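Local coordinates for protein purine nucleoside phosphorylase (Thermus thermophilus, PDB 1ODK) that probably catalyses the reversible phosphorolysis of purine nucleosides, yielding the free base and ribose 1-phosphate, as a hexameric member of the phosphorylase superfamily, at residues I4-A14 / Y40-T50; G51-S59 / V227-V235. All coordinates share one frame; numbering follows the deposited sequence.

Overall arrangement
Both interactions use strand 48-53, one after the other along the chain. Interaction 1 lays the N-terminal loop 4-14 on the hairpin of strands 37-41 and 48-53; interaction 2 carries the next hairpin, of 48-53 and 56-61, onto the last turns of helix 214-233. Both are partly buried, but 4-14/40-50 lies at a subunit boundary, whereas no other chain touches 51-59/227-235. A loop without regular structure is held largely through main-chain atoms in the first, with an arginine stacked on a histidine, and waters; the second is leucine packing edged by one shared carboxylate. Their centres are about 18 Å apart, and S59 OG probably hydrogen-bonds to T50 OG1 and A14 N.

Interaction 1 (I4-A14 / Y40-T50); sequences IHVRAHPGDVA and YNDHRGLWGYT
The hydroxyl of T50 gives a short hydrogen bond to the carbonyl of D12 (OG1 to O, 2.6 Å), lying in the carbonyl plane. At the other end of the loop, H43 ND1 donates to H5 O at 3.2 Å, in plane with ring and carbonyl, on a lone pair of the oxygen. The guanidinium of R7 lies flat over this imidazole, planes 12° apart and R7 CZ 3.1 Å from H43 NE2, a parallel guanidinium-imidazole stack. An extended R7 chain, with NE bonded to I4 O, holds it there, while R44 CG covers the opposite ring face. Between these ends N41 OD1 accepts a weak bond from R7 N (3.0 Å), its amide fixed by ND2 donating to L46 O.

Y40 is the main apolar surface. Y40 CG sits between backbone N and carbonyl carbon (chi1 60°), which turns the ring under the loop: V13 CG2 rests over one face, A8 CB comes 3.5 Å from Y40 CD1, and V6 CG1 meets the edge at CE1. Its hydroxyl bonds Q61. A water links D12 OD2 to Y40 O.

H5 CD2 lies 3.8 Å from R44 NE; H5 also bonds E76 and meets F159 of the second subunit edge-to-face, and M65 of that subunit touches H5, R44 and L46. H43 ND1 carries the proton given to H5 O, and the guanidinium would be expected to disfavour a second positive charge. The H5-R44 pair is consistent with hexameric relatives, whose N-terminal histidine and hairpin arginine enter the neighbouring active site.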
ATOM      1  N   ILE B   4      29.514  13.677   8.198  1.00 23.13           N
ATOM      2  CA  ILE B   4      29.787  13.518   6.779  1.00 19.72           C
ATOM      3  C   ILE B   4      29.470  14.737   5.917  1.00 19.75           C
ATOM      4  O   ILE B   4      30.283  15.150   5.096  1.00 18.68           O
ATOM      5  CB  ILE B   4      29.012  12.304   6.226  1.00 20.34           C
ATOM      6  CG1 ILE B   4      29.503  11.026   6.915  1.00 22.15           C
ATOM      7  CG2 ILE B   4      29.172  12.220   4.718  1.00 19.26           C
ATOM      8  CD1 ILE B   4      28.682   9.791   6.588  1.00 24.09           C
ATOM      9  N   HIS B   5      28.296  15.325   6.108  1.00 16.45           N
ATOM     10  CA  HIS B   5      27.908  16.462   5.285  1.00 18.20           C
ATOM     11  C   HIS B   5      28.156  17.825   5.922  1.00 19.41           C
ATOM     12  O   HIS B   5      28.791  18.689   5.315  1.00 20.53           O
ATOM     13  CB  HIS B   5      26.449  16.290   4.875  1.00 14.49           C
ATOM     14  CG  HIS B   5      26.149  14.928   4.330  1.00 15.58           C
ATOM     15  ND1 HIS B   5      26.086  13.805   5.128  1.00 16.20           N
ATOM     16  CD2 HIS B   5      25.936  14.498   3.063  1.00 16.79           C
ATOM     17  CE1 HIS B   5      25.847  12.744   4.379  1.00 15.78           C
ATOM     18  NE2 HIS B   5      25.751  13.138   3.121  1.00 14.71           N
ATOM     19  N   VAL B   6      27.652  18.031   7.130  1.00 18.03           N
ATOM     20  CA  VAL B   6      27.882  19.290   7.824  1.00 16.96           C
ATOM     21  C   VAL B   6      29.181  19.057   8.589  1.00 18.99           C
ATOM     22  O   VAL B   6      29.175  18.549   9.710  1.00 17.78           O
ATOM     23  CB  VAL B   6      26.739  19.617   8.810  1.00 18.01           C
ATOM     24  CG1 VAL B   6      27.013  20.948   9.507  1.00 15.93           C
ATOM     25  CG2 VAL B   6      25.407  19.678   8.062  1.00 15.03           C
ATOM     26  N   ARG B   7      30.296  19.419   7.960  1.00 20.46           N
ATOM     27  CA  ARG B   7      31.617  19.215   8.545  1.00 24.34           C
ATOM     28  C   ARG B   7      32.040  20.251   9.573  1.00 26.48           C
ATOM     29  O   ARG B   7      32.954  21.042   9.347  1.00 27.15           O
ATOM     30  CB  ARG B   7      32.653  19.114   7.425  1.00 25.67           C
ATOM     31  CG  ARG B   7      32.382  17.927   6.509  1.00 29.96           C
ATOM     32  CD  ARG B   7      33.359  17.825   5.364  1.00 36.91           C
ATOM     33  NE  ARG B   7      33.100  16.626   4.574  1.00 42.85           N
ATOM     34  CZ  ARG B   7      33.781  16.281   3.486  1.00 45.31           C
ATOM     35  NH1 ARG B   7      34.770  17.048   3.048  1.00 45.74           N
ATOM     36  NH2 ARG B   7      33.470  15.166   2.835  1.00 45.68           N
ATOM     37  N   ALA B   8      31.368  20.224  10.716  1.00 27.74           N
ATOM     38  CA  ALA B   8      31.656  21.143  11.802  1.00 29.36           C
ATOM     39  C   ALA B   8      32.036  20.330  13.030  1.00 31.48           C
ATOM     40  O   ALA B   8      32.042  19.101  12.993  1.00 28.87           O
ATOM     41  CB  ALA B   8      30.428  21.987  12.100  1.00 24.20           C
ATOM     42  N   HIS B   9      32.364  21.025  14.112  1.00 35.70           N
ATOM     43  CA  HIS B   9      32.709  20.372  15.365  1.00 39.20           C
ATOM     44  C   HIS B   9      31.652  20.776  16.386  1.00 39.30           C
ATOM     45  O   HIS B   9      31.195  21.918  16.386  1.00 38.32           O
ATOM     46  CB  HIS B   9      34.091  20.814  15.841  1.00 41.90           C
ATOM     47  CG  HIS B   9      34.497  20.206  17.148  1.00 47.80           C
ATOM     48  ND1 HIS B   9      33.826  20.461  18.327  1.00 50.07           N
ATOM     49  CD2 HIS B   9      35.489  19.340  17.458  1.00 48.03           C
ATOM     50  CE1 HIS B   9      34.389  19.777  19.305  1.00 48.95           C
ATOM     51  NE2 HIS B   9      35.400  19.087  18.807  1.00 50.32           N
ATOM     52  N   PRO B  10      31.245  19.846  17.267  1.00 40.24           N
ATOM     53  CA  PRO B  10      30.229  20.139  18.284  1.00 39.19           C
ATOM     54  C   PRO B  10      30.242  21.562  18.847  1.00 38.50           C
ATOM     55  O   PRO B  10      29.185  22.176  19.003  1.00 39.79           O
ATOM     56  CB  PRO B  10      30.500  19.077  19.339  1.00 41.22           C
ATOM     57  CG  PRO B  10      30.839  17.884  18.488  1.00 40.44           C
ATOM     58  CD  PRO B  10      31.766  18.473  17.427  1.00 39.04           C
ATOM     59  N   GLY B  11      31.428  22.094  19.137  1.00 31.78           N
ATOM     60  CA  GLY B  11      31.514  23.442  19.679  1.00 25.41           C
ATOM     61  C   GLY B  11      31.036  24.546  18.745  1.00 22.12           C
ATOM     62  O   GLY B  11      30.691  25.638  19.193  1.00 22.43           O
ATOM     63  N   ASP B  12      31.009  24.264  17.446  1.00 20.51           N
ATOM     64  CA  ASP B  12      30.585  25.248  16.449  1.00 19.76           C
ATOM     65  C   ASP B  12      29.089  25.551  16.413  1.00 18.58           C
ATOM     66  O   ASP B  12      28.691  26.666  16.084  1.00 17.05           O
ATOM     67  CB  ASP B  12      30.985  24.796  15.043  1.00 18.96           C
ATOM     68  CG  ASP B  12      32.477  24.735  14.847  1.00 24.83           C
ATOM     69  OD1 ASP B  12      33.189  25.580  15.429  1.00 25.09           O
ATOM     70  OD2 ASP B  12      32.934  23.849  14.090  1.00 31.74           O
ATOM     71  N   VAL B  13      28.271  24.555  16.731  1.00 16.56           N
ATOM     72  CA  VAL B  13      26.818  24.701  16.671  1.00 15.16           C
ATOM     73  C   VAL B  13      26.144  25.010  18.002  1.00 14.45           C
ATOM     74  O   VAL B  13      26.416  24.367  19.011  1.00 16.78           O
ATOM     75  CB  VAL B  13      26.187  23.419  16.075  1.00 16.79           C
ATOM     76  CG1 VAL B  13      24.675  23.565  15.979  1.00 15.41           C
ATOM     77  CG2 VAL B  13      26.807  23.136  14.700  1.00 14.63           C
ATOM     78  N   ALA B  14      25.249  25.993  17.989  1.00 13.83           N
ATOM     79  CA  ALA B  14      24.528  26.387  19.195  1.00 13.98           C
ATOM     80  C   ALA B  14      23.356  25.448  19.449  1.00 13.39           C
ATOM     81  O   ALA B  14      22.969  24.669  18.577  1.00 14.21           O
ATOM     82  CB  ALA B  14      24.018  27.819  19.056  1.00 12.35           C
ATOM     83  N   TYR B  40      30.696  28.155  10.023  1.00 17.53           N
ATOM     84  CA  TYR B  40      31.406  26.962  10.467  1.00 15.99           C
ATOM     85  C   TYR B  40      31.428  25.845   9.430  1.00 16.40           C
ATOM     86  O   TYR B  40      32.129  24.852   9.603  1.00 16.78           O
ATOM     87  CB  TYR B  40      30.817  26.448  11.785  1.00 14.18           C
ATOM     88  CG  TYR B  40      29.353  26.080  11.716  1.00 15.60           C
ATOM     89  CD1 TYR B  40      28.925  24.957  11.007  1.00 12.96           C
ATOM     90  CD2 TYR B  40      28.392  26.868  12.351  1.00 13.70           C
ATOM     91  CE1 TYR B  40      27.573  24.624  10.931  1.00 14.30           C
ATOM     92  CE2 TYR B  40      27.042  26.546  12.283  1.00 16.93           C
ATOM     93  CZ  TYR B  40      26.640  25.422  11.570  1.00 14.76           C
ATOM     94  OH  TYR B  40      25.309  25.098  11.515  1.00 13.84           O
ATOM     95  N   ASN B  41      30.661  25.994   8.354  1.00 15.22           N
ATOM     96  CA  ASN B  41      30.648  24.976   7.310  1.00 14.89           C
ATOM     97  C   ASN B  41      30.193  25.503   5.967  1.00 12.20           C
ATOM     98  O   ASN B  41      29.278  26.319   5.886  1.00 13.24           O
ATOM     99  CB  ASN B  41      29.730  23.800   7.684  1.00 15.22           C
ATOM    100  CG  ASN B  41      29.660  22.743   6.580  1.00 17.95           C
ATOM    101  OD1 ASN B  41      30.607  21.985   6.375  1.00 17.59           O
ATOM    102  ND2 ASN B  41      28.540  22.705   5.855  1.00 14.98           N
ATOM    103  N   ASP B  42      30.845  25.034   4.908  1.00 15.67           N
ATOM    104  CA  ASP B  42      30.449  25.409   3.561  1.00 17.49           C
ATOM    105  C   ASP B  42      30.505  24.181   2.652  1.00 15.98           C
ATOM    106  O   ASP B  42      30.216  24.265   1.459  1.00 18.43           O
ATOM    107  CB  ASP B  42      31.323  26.551   3.012  1.00 20.91           C
ATOM    108  CG  ASP B  42      32.777  26.166   2.850  1.00 22.41           C
ATOM    109  OD1 ASP B  42      33.571  27.058   2.492  1.00 32.20           O
ATOM    110  OD2 ASP B  42      33.131  24.991   3.071  1.00 24.16           O
ATOM    111  N   HIS B  43      30.858  23.037   3.230  1.00 14.33           N
ATOM    112  CA  HIS B  43      30.927  21.793   2.467  1.00 16.88           C
ATOM    113  C   HIS B  43      29.563  21.498   1.848  1.00 16.83           C
ATOM    114  O   HIS B  43      28.529  21.672   2.499  1.00 16.04           O
ATOM    115  CB  HIS B  43      31.338  20.626   3.362  1.00 16.49           C
ATOM    116  CG  HIS B  43      31.524  19.342   2.616  1.00 23.18           C
ATOM    117  ND1 HIS B  43      30.725  18.238   2.819  1.00 26.03           N
ATOM    118  CD2 HIS B  43      32.396  19.000   1.637  1.00 21.97           C
ATOM    119  CE1 HIS B  43      31.095  17.272   1.995  1.00 27.50           C
ATOM    120  NE2 HIS B  43      32.106  17.710   1.268  1.00 27.83           N
ATOM    121  N   ARG B  44      29.571  21.052   0.593  1.00 14.50           N
ATOM    122  CA  ARG B  44      28.348  20.750  -0.151  1.00 15.38           C
ATOM    123  C   ARG B  44      27.395  21.938  -0.265  1.00 15.31           C
ATOM    124  O   ARG B  44      26.204  21.775  -0.544  1.00 16.53           O
ATOM    125  CB  ARG B  44      27.620  19.553   0.468  1.00 18.46           C
ATOM    126  CG  ARG B  44      28.102  18.208  -0.080  1.00 21.49           C
ATOM    127  CD  ARG B  44      27.438  17.039   0.629  1.00 25.27           C
ATOM    128  NE  ARG B  44      27.802  15.747   0.050  1.00 27.38           N
ATOM    129  CZ  ARG B  44      27.335  15.275  -1.105  1.00 30.14           C
ATOM    130  NH1 ARG B  44      26.473  15.982  -1.827  1.00 28.26           N
ATOM    131  NH2 ARG B  44      27.729  14.084  -1.538  1.00 33.98           N
ATOM    132  N   GLY B  45      27.931  23.135  -0.063  1.00 13.57           N
ATOM    133  CA  GLY B  45      27.115  24.330  -0.153  1.00 15.78           C
ATOM    134  C   GLY B  45      26.127  24.467   0.991  1.00 16.80           C
ATOM    135  O   GLY B  45      25.260  25.342   0.961  1.00 15.51           O
ATOM    136  N   LEU B  46      26.250  23.604   1.997  1.00 14.64           N
ATOM    137  CA  LEU B  46      25.360  23.635   3.156  1.00 14.08           C
ATOM    138  C   LEU B  46      25.870  24.661   4.171  1.00 14.07           C
ATOM    139  O   LEU B  46      26.260  24.315   5.283  1.00 13.55           O
ATOM    140  CB  LEU B  46      25.297  22.245   3.797  1.00 12.99           C
ATOM    141  CG  LEU B  46      24.737  21.135   2.894  1.00 16.69           C
ATOM    142  CD1 LEU B  46      24.947  19.774   3.548  1.00 16.46           C
ATOM    143  CD2 LEU B  46      23.251  21.391   2.626  1.00 17.43           C
ATOM    144  N   TRP B  47      25.856  25.930   3.775  1.00 13.99           N
ATOM    145  CA  TRP B  47      26.344  27.007   4.627  1.00 10.38           C
ATOM    146  C   TRP B  47      25.692  27.037   6.007  1.00 13.74           C
ATOM    147  O   TRP B  47      24.464  27.061   6.132  1.00 13.47           O
ATOM    148  CB  TRP B  47      26.151  28.349   3.920  1.00 14.14           C
ATOM    149  CG  TRP B  47      26.950  28.472   2.648  1.00 13.95           C
ATOM    150  CD1 TRP B  47      27.800  27.543   2.116  1.00 15.83           C
ATOM    151  CD2 TRP B  47      26.981  29.598   1.765  1.00 15.77           C
ATOM    152  NE1 TRP B  47      28.361  28.023   0.952  1.00 18.27           N
ATOM    153  CE2 TRP B  47      27.874  29.282   0.714  1.00 17.98           C
ATOM    154  CE3 TRP B  47      26.340  30.845   1.756  1.00 14.50           C
ATOM    155  CZ2 TRP B  47      28.146  30.173  -0.335  1.00 17.42           C
ATOM    156  CZ3 TRP B  47      26.608  31.731   0.712  1.00 20.10           C
ATOM    157  CH2 TRP B  47      27.505  31.387  -0.319  1.00 17.11           C
ATOM    158  N   GLY B  48      26.536  27.019   7.037  1.00 10.76           N
ATOM    159  CA  GLY B  48      26.064  27.051   8.410  1.00 10.68           C
ATOM    160  C   GLY B  48      26.819  28.121   9.175  1.00 14.14           C
ATOM    161  O   GLY B  48      28.046  28.223   9.067  1.00 12.99           O
ATOM    162  N   TYR B  49      26.086  28.924   9.939  1.00 13.23           N
ATOM    163  CA  TYR B  49      26.682  30.007  10.709  1.00 13.59           C
ATOM    164  C   TYR B  49      26.252  29.964  12.164  1.00 14.27           C
ATOM    165  O   TYR B  49      25.221  29.389  12.510  1.00 13.90           O
ATOM    166  CB  TYR B  49      26.258  31.373  10.152  1.00 12.25           C
ATOM    167  CG  TYR B  49      26.422  31.532   8.662  1.00 14.41           C
ATOM    168  CD1 TYR B  49      25.537  30.916   7.776  1.00 13.80           C
ATOM    169  CD2 TYR B  49      27.469  32.285   8.134  1.00 14.58           C
ATOM    170  CE1 TYR B  49      25.694  31.042   6.403  1.00 14.39           C
ATOM    171  CE2 TYR B  49      27.636  32.419   6.756  1.00 18.74           C
ATOM    172  CZ  TYR B  49      26.744  31.794   5.899  1.00 17.91           C
ATOM    173  OH  TYR B  49      26.897  31.911   4.538  1.00 24.51           O
ATOM    174  N   THR B  50      27.054  30.592  13.009  1.00 14.46           N
ATOM    175  CA  THR B  50      26.743  30.692  14.420  1.00 13.80           C
ATOM    176  C   THR B  50      27.112  32.101  14.848  1.00 16.79           C
ATOM    177  O   THR B  50      28.147  32.639  14.445  1.00 15.73           O
ATOM    178  CB  THR B  50      27.526  29.673  15.260  1.00 12.68           C
ATOM    179  OG1 THR B  50      27.069  28.352  14.943  1.00 14.97           O
ATOM    180  CG2 THR B  50      27.303  29.930  16.756  1.00 15.18           C
TER
HETATM  181  O   HOH W   1      29.825  14.505   1.725  1.00 31.68           O
HETATM  182  O   HOH W   2      34.088  23.181   7.941  1.00 35.16           O
HETATM  183  O   HOH W   3      34.148  24.566  11.569  1.00 36.47           O

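Interaction 2 (G51-S59 / V227-V235); sequences GLYKGVPVS and VALEAVLEV
Y53 and K54 converge on a single carboxylate oxygen of E230. Y53 OH donates to E230 OE1 (2.5 Å) on the anti lone pair of that oxygen, and K54 NZ reaches the same oxygen at 2.7 Å from the syn side, 29° out of the carboxylate plane, closing a salt bridge. Ring and carboxylate planes stand 74° apart, with OE1 in the plane of the ring at its edge.

The Y53 ring is sandwiched between L229 CB and K54 CG, with L233 at its edge. L229 CB lies 3.9 Å from the centroid of the Y53 ring, in a CH-pi contact, and L229 CD1 reaches Y53 CE1. L233 crosses at about a right angle, with CD2 3.6 Å from Y53 CD2. On the opposite face the extended lysine chain passes over the ring on its way to the glutamate. With CG anti to the backbone N (chi1 180°), the ring projects from the strand towards the helix.

Beside the turn V56 CG2 packs on L233 CG (4.0 Å), the two side chains running alongside each other in opposite directions; farther along the strand the buried V58 places CG1 3.9 Å from L229 CD2. A type I' turn from Y53 to V56 joins the strands. L34 also touches Y53 and V58, L18 lies against L229, and R140 packs on E230.

The tip of the hairpin of strands 48-53 and 56-61 thus packs on the C-terminal end of helix 214-233. Two donors on OE1 would be expected to stabilise the ionised glutamate, and the shared oxygen ties the exposed lysine and the buried tyrosine to one helical turn.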
ATOM      1  N   GLY B  51      26.242  32.703  15.643  1.00 13.57           N
ATOM      2  CA  GLY B  51      26.483  34.047  16.121  1.00 11.98           C
ATOM      3  C   GLY B  51      25.683  34.232  17.387  1.00 12.96           C
ATOM      4  O   GLY B  51      25.193  33.257  17.955  1.00 15.05           O
ATOM      5  N   LEU B  52      25.552  35.473  17.833  1.00 12.33           N
ATOM      6  CA  LEU B  52      24.797  35.758  19.040  1.00 15.39           C
ATOM      7  C   LEU B  52      23.604  36.635  18.702  1.00 11.56           C
ATOM      8  O   LEU B  52      23.717  37.578  17.921  1.00 14.16           O
ATOM      9  CB  LEU B  52      25.694  36.454  20.076  1.00 15.87           C
ATOM     10  CG  LEU B  52      26.796  35.587  20.702  1.00 21.54           C
ATOM     11  CD1 LEU B  52      27.797  36.450  21.446  1.00 25.01           C
ATOM     12  CD2 LEU B  52      26.174  34.575  21.641  1.00 23.90           C
ATOM     13  N   TYR B  53      22.451  36.301  19.273  1.00 12.70           N
ATOM     14  CA  TYR B  53      21.244  37.082  19.050  1.00 11.28           C
ATOM     15  C   TYR B  53      20.751  37.536  20.413  1.00 11.47           C
ATOM     16  O   TYR B  53      20.316  36.719  21.223  1.00 11.40           O
ATOM     17  CB  TYR B  53      20.163  36.239  18.369  1.00 13.66           C
ATOM     18  CG  TYR B  53      18.888  37.014  18.126  1.00 12.79           C
ATOM     19  CD1 TYR B  53      18.848  38.044  17.188  1.00 15.57           C
ATOM     20  CD2 TYR B  53      17.732  36.742  18.860  1.00 14.99           C
ATOM     21  CE1 TYR B  53      17.689  38.789  16.983  1.00 18.76           C
ATOM     22  CE2 TYR B  53      16.563  37.481  18.663  1.00 14.96           C
ATOM     23  CZ  TYR B  53      16.551  38.501  17.726  1.00 18.77           C
ATOM     24  OH  TYR B  53      15.407  39.229  17.521  1.00 18.85           O
ATOM     25  N   LYS B  54      20.817  38.839  20.665  1.00  9.67           N
ATOM     26  CA  LYS B  54      20.398  39.383  21.947  1.00 11.18           C
ATOM     27  C   LYS B  54      21.091  38.637  23.085  1.00 11.64           C
ATOM     28  O   LYS B  54      20.477  38.288  24.101  1.00 13.53           O
ATOM     29  CB  LYS B  54      18.872  39.314  22.082  1.00 14.48           C
ATOM     30  CG  LYS B  54      18.167  40.206  21.067  1.00 14.95           C
ATOM     31  CD  LYS B  54      16.661  40.238  21.267  1.00 15.55           C
ATOM     32  CE  LYS B  54      16.008  41.238  20.325  1.00 17.96           C
ATOM     33  NZ  LYS B  54      14.526  41.307  20.513  1.00 18.76           N
ATOM     34  N   GLY B  55      22.385  38.386  22.877  1.00 14.20           N
ATOM     35  CA  GLY B  55      23.211  37.712  23.862  1.00 11.73           C
ATOM     36  C   GLY B  55      23.120  36.201  23.931  1.00 16.79           C
ATOM     37  O   GLY B  55      23.824  35.577  24.726  1.00 13.99           O
ATOM     38  N   VAL B  56      22.268  35.605  23.101  1.00 13.78           N
ATOM     39  CA  VAL B  56      22.095  34.157  23.113  1.00 12.11           C
ATOM     40  C   VAL B  56      22.658  33.514  21.852  1.00 11.39           C
ATOM     41  O   VAL B  56      22.390  33.971  20.746  1.00 10.39           O
ATOM     42  CB  VAL B  56      20.598  33.786  23.228  1.00 13.68           C
ATOM     43  CG1 VAL B  56      20.435  32.270  23.266  1.00 14.90           C
ATOM     44  CG2 VAL B  56      19.997  34.429  24.480  1.00 11.08           C
ATOM     45  N   PRO B  57      23.448  32.440  22.005  1.00 11.74           N
ATOM     46  CA  PRO B  57      24.015  31.784  20.823  1.00 13.99           C
ATOM     47  C   PRO B  57      22.918  31.221  19.913  1.00 12.70           C
ATOM     48  O   PRO B  57      21.972  30.587  20.379  1.00 13.01           O
ATOM     49  CB  PRO B  57      24.891  30.686  21.421  1.00 14.59           C
ATOM     50  CG  PRO B  57      25.298  31.259  22.768  1.00 13.86           C
ATOM     51  CD  PRO B  57      23.995  31.861  23.247  1.00 11.93           C
ATOM     52  N   VAL B  58      23.046  31.476  18.618  1.00 12.39           N
ATOM     53  CA  VAL B  58      22.088  30.988  17.631  1.00 13.17           C
ATOM     54  C   VAL B  58      22.824  30.582  16.354  1.00 13.21           C
ATOM     55  O   VAL B  58      23.692  31.310  15.868  1.00 11.51           O
ATOM     56  CB  VAL B  58      21.033  32.072  17.279  1.00 11.50           C
ATOM     57  CG1 VAL B  58      20.178  31.613  16.102  1.00 12.78           C
ATOM     58  CG2 VAL B  58      20.143  32.345  18.496  1.00 11.25           C
ATOM     59  N   SER B  59      22.488  29.409  15.829  1.00 12.31           N
ATOM     60  CA  SER B  59      23.092  28.931  14.593  1.00 11.67           C
ATOM     61  C   SER B  59      22.048  29.007  13.483  1.00 12.68           C
ATOM     62  O   SER B  59      20.847  28.967  13.748  1.00 13.36           O
ATOM     63  CB  SER B  59      23.579  27.489  14.745  1.00 13.34           C
ATOM     64  OG  SER B  59      24.703  27.409  15.605  1.00 13.48           O
ATOM     65  N   VAL B 227      10.301  36.381  13.805  1.00 15.22           N
ATOM     66  CA  VAL B 227       9.427  35.587  14.665  1.00 14.07           C
ATOM     67  C   VAL B 227      10.181  34.373  15.198  1.00 15.99           C
ATOM     68  O   VAL B 227      10.135  34.076  16.393  1.00 16.32           O
ATOM     69  CB  VAL B 227       8.166  35.104  13.906  1.00 13.49           C
ATOM     70  CG1 VAL B 227       7.417  34.074  14.738  1.00 15.13           C
ATOM     71  CG2 VAL B 227       7.250  36.288  13.614  1.00 16.18           C
ATOM     72  N   ALA B 228      10.887  33.679  14.310  1.00 13.85           N
ATOM     73  CA  ALA B 228      11.634  32.490  14.704  1.00 14.00           C
ATOM     74  C   ALA B 228      12.733  32.789  15.726  1.00 10.34           C
ATOM     75  O   ALA B 228      12.889  32.057  16.700  1.00 12.28           O
ATOM     76  CB  ALA B 228      12.233  31.815  13.468  1.00 11.23           C
ATOM     77  N   LEU B 229      13.495  33.855  15.504  1.00 11.45           N
ATOM     78  CA  LEU B 229      14.574  34.213  16.425  1.00 13.53           C
ATOM     79  C   LEU B 229      14.007  34.515  17.805  1.00 13.37           C
ATOM     80  O   LEU B 229      14.514  34.031  18.820  1.00 15.44           O
ATOM     81  CB  LEU B 229      15.352  35.425  15.890  1.00 13.09           C
ATOM     82  CG  LEU B 229      16.260  35.126  14.688  1.00 12.76           C
ATOM     83  CD1 LEU B 229      16.725  36.418  14.048  1.00 14.75           C
ATOM     84  CD2 LEU B 229      17.450  34.292  15.141  1.00 11.30           C
ATOM     85  N   GLU B 230      12.947  35.313  17.837  1.00 14.30           N
ATOM     86  CA  GLU B 230      12.298  35.662  19.092  1.00 16.68           C
ATOM     87  C   GLU B 230      11.766  34.412  19.790  1.00 17.33           C
ATOM     88  O   GLU B 230      11.863  34.273  21.012  1.00 16.30           O
ATOM     89  CB  GLU B 230      11.152  36.638  18.829  1.00 17.73           C
ATOM     90  CG  GLU B 230      11.624  38.019  18.426  1.00 20.75           C
ATOM     91  CD  GLU B 230      12.420  38.687  19.530  1.00 24.13           C
ATOM     92  OE1 GLU B 230      13.587  39.058  19.294  1.00 23.25           O
ATOM     93  OE2 GLU B 230      11.873  38.835  20.642  1.00 29.69           O
ATOM     94  N   ALA B 231      11.214  33.498  19.000  1.00 17.04           N
ATOM     95  CA  ALA B 231      10.654  32.261  19.528  1.00 15.10           C
ATOM     96  C   ALA B 231      11.680  31.319  20.159  1.00 15.64           C
ATOM     97  O   ALA B 231      11.443  30.781  21.245  1.00 16.05           O
ATOM     98  CB  ALA B 231       9.886  31.527  18.418  1.00 14.65           C
ATOM     99  N   VAL B 232      12.816  31.110  19.494  1.00 15.25           N
ATOM    100  CA  VAL B 232      13.818  30.194  20.039  1.00 15.00           C
ATOM    101  C   VAL B 232      14.411  30.673  21.351  1.00 16.05           C
ATOM    102  O   VAL B 232      14.927  29.873  22.130  1.00 15.68           O
ATOM    103  CB  VAL B 232      14.976  29.909  19.039  1.00 16.19           C
ATOM    104  CG1 VAL B 232      14.432  29.185  17.821  1.00 15.78           C
ATOM    105  CG2 VAL B 232      15.675  31.194  18.639  1.00 12.66           C
ATOM    106  N   LEU B 233      14.341  31.975  21.597  1.00 16.35           N
ATOM    107  CA  LEU B 233      14.856  32.520  22.845  1.00 21.24           C
ATOM    108  C   LEU B 233      13.853  32.251  23.968  1.00 23.73           C
ATOM    109  O   LEU B 233      14.211  32.257  25.143  1.00 26.01           O
ATOM    110  CB  LEU B 233      15.110  34.026  22.706  1.00 21.17           C
ATOM    111  CG  LEU B 233      16.557  34.444  22.399  1.00 22.14           C
ATOM    112  CD1 LEU B 233      17.075  33.714  21.173  1.00 24.72           C
ATOM    113  CD2 LEU B 233      16.611  35.951  22.201  1.00 20.38           C
ATOM    114  N   GLU B 234      12.602  31.997  23.588  1.00 23.74           N
ATOM    115  CA  GLU B 234      11.523  31.725  24.538  1.00 27.23           C
ATOM    116  C   GLU B 234      11.563  30.298  25.066  1.00 27.84           C
ATOM    117  O   GLU B 234      10.880  29.969  26.033  1.00 29.24           O
ATOM    118  CB  GLU B 234      10.167  31.959  23.871  1.00 30.25           C
ATOM    119  CG  GLU B 234       9.958  33.361  23.349  1.00 38.64           C
ATOM    120  CD  GLU B 234       9.576  34.335  24.440  1.00 43.86           C
ATOM    121  OE1 GLU B 234      10.296  34.408  25.460  1.00 46.63           O
ATOM    122  OE2 GLU B 234       8.554  35.031  24.272  1.00 48.24           O
ATOM    123  N   VAL B 235      12.346  29.446  24.416  1.00 27.04           N
ATOM    124  CA  VAL B 235      12.454  28.053  24.826  1.00 29.74           C
ATOM    125  C   VAL B 235      13.891  27.704  25.189  1.00 31.81           C
ATOM    126  O   VAL B 235      14.085  26.713  25.925  1.00 32.73           O
ATOM    127  CB  VAL B 235      11.966  27.096  23.709  1.00 31.23           C
ATOM    128  CG1 VAL B 235      10.484  27.322  23.441  1.00 28.04           C
ATOM    129  CG2 VAL B 235      12.767  27.324  22.437  1.00 30.43           C
ATOM    130  OXT VAL B 235      14.804  28.420  24.723  1.00 34.15           O
TER